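Local coordinates for antifreeze protein type II (Clupea harengus, PDB 2PY2), which probably binds ice crystals and restrains their growth in a calcium-dependent manner, using a C-type lectin fold, at residues Q92-T96 with L97-C101. Numbering follows the deposited sequence.
Sequences QPDTT and LTECC. With CA (calcium ion), chain G.
The calcium site of this C-type lectin-like domain is built in part by one continuous loop, in which D94 and E99 meet at the metal and T96 hydrogen-bonds to the oxygen of E99 that the metal does not take. The Q-P-D sequence at its start matches the QPD motif of galactose-type C-type lectins, with the expected cis peptide bond before P93. Q92 OE1 and D94 OD2 each lie 2.5 Å from the calcium ion, whereas E99 OE1 binds it more loosely at 2.8 Å; a water is a further ligand. The two carboxylate planes are tilted by 22°, and D94 OD2 comes within 3.3 Å of E99 OE1, a closeness that the shared cation probably makes tolerable. Q92 turns its amide so that OE1 faces the metal while NE2 makes a long hydrogen bond to D94 OD2, reaching it from above the carboxylate plane.

The other oxygen of E99 is held from the T96 side: T96 OG1 donates to E99 OE2 over 3.1 Å, on the anti side of the carboxylate and 21° out of its plane, and D94 CB packs against the same oxygen. E99 CG sits between its backbone N and carbonyl carbon (chi1 56°), and the chain then runs extended to bring the carboxylate between T96 and the metal. T96 to E99 form a type I beta-turn, closed by E99 N to T96 O at 3.0 Å, with T98 OG1 resting against T96 CG2.

N113 and D114 of strand 111-115 complete the protein ligands, and D114 also accepts from T95 N. Beyond the turn, the C100–C69 disulfide ties the loop to the region after strand 66-67, and the chain enters strand 101-106, which pairs antiparallel with strand 111-115.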
# COMPACT_ATOMS: atom_id res chain seq x y z
N GLN A 92 -1.75 12.53 10.66
CA GLN A 92 -0.83 11.48 10.19
C GLN A 92 0.25 12.07 9.30
O GLN A 92 0.03 13.08 8.63
CB GLN A 92 -1.62 10.44 9.41
CG GLN A 92 -2.71 9.80 10.24
CD GLN A 92 -2.13 9.03 11.39
OE1 GLN A 92 -1.38 8.09 11.18
NE2 GLN A 92 -2.47 9.43 12.61
N PRO A 93 1.45 11.45 9.27
CA PRO A 93 1.79 10.24 10.04
C PRO A 93 2.35 10.58 11.43
O PRO A 93 2.82 11.69 11.66
CB PRO A 93 2.84 9.57 9.15
CG PRO A 93 3.60 10.75 8.63
CD PRO A 93 2.49 11.75 8.28
N ASP A 94 2.31 9.63 12.35
CA ASP A 94 2.85 9.88 13.68
C ASP A 94 4.38 9.80 13.67
O ASP A 94 5.05 10.47 14.45
CB ASP A 94 2.27 8.88 14.68
CG ASP A 94 0.79 9.13 14.95
OD1 ASP A 94 0.47 10.14 15.60
OD2 ASP A 94 -0.04 8.32 14.52
N THR A 95 4.92 9.00 12.74
CA THR A 95 6.36 8.79 12.54
C THR A 95 7.03 7.98 13.65
O THR A 95 8.26 7.85 13.67
CB THR A 95 7.16 10.11 12.34
OG1 THR A 95 7.33 10.78 13.59
CG2 THR A 95 6.45 11.04 11.35
N THR A 96 6.23 7.43 14.56
CA THR A 96 6.76 6.60 15.65
C THR A 96 7.20 5.28 15.03
O THR A 96 6.47 4.69 14.23
CB THR A 96 5.68 6.29 16.70
OG1 THR A 96 4.93 7.47 16.99
CG2 THR A 96 6.32 5.77 17.98
N LEU A 97 8.39 4.81 15.41
CA LEU A 97 8.87 3.55 14.85
C LEU A 97 7.98 2.36 15.19
O LEU A 97 8.04 1.33 14.53
CB LEU A 97 10.31 3.27 15.32
CG LEU A 97 11.38 4.25 14.84
CD1 LEU A 97 12.68 3.99 15.59
CD2 LEU A 97 11.58 4.10 13.34
N THR A 98 7.13 2.50 16.21
CA THR A 98 6.24 1.40 16.59
C THR A 98 5.02 1.25 15.68
O THR A 98 4.28 0.27 15.78
CB THR A 98 5.76 1.53 18.04
OG1 THR A 98 5.04 2.76 18.20
CG2 THR A 98 6.94 1.51 18.99
N GLU A 99 4.81 2.22 14.79
CA GLU A 99 3.67 2.19 13.86
C GLU A 99 4.23 2.78 12.57
O GLU A 99 3.83 3.86 12.14
CB GLU A 99 2.54 3.05 14.41
CG GLU A 99 2.95 4.49 14.69
CD GLU A 99 1.91 5.26 15.48
OE1 GLU A 99 0.71 5.17 15.14
OE2 GLU A 99 2.30 5.97 16.43
N CYS A 100 5.12 2.03 11.93
CA CYS A 100 5.83 2.53 10.76
C CYS A 100 5.47 2.06 9.36
O CYS A 100 6.14 2.43 8.40
CB CYS A 100 7.33 2.33 11.01
SG CYS A 100 7.79 0.58 11.31
N CYS A 101 4.41 1.26 9.23
CA CYS A 101 3.97 0.74 7.93
C CYS A 101 2.73 1.50 7.46
O CYS A 101 1.85 1.78 8.25
CB CYS A 101 3.65 -0.76 8.06
SG CYS A 101 5.16 -1.79 8.17
CA CA G . -0.33 6.49 12.87
O HOH W 1 -2.63 5.76 13.94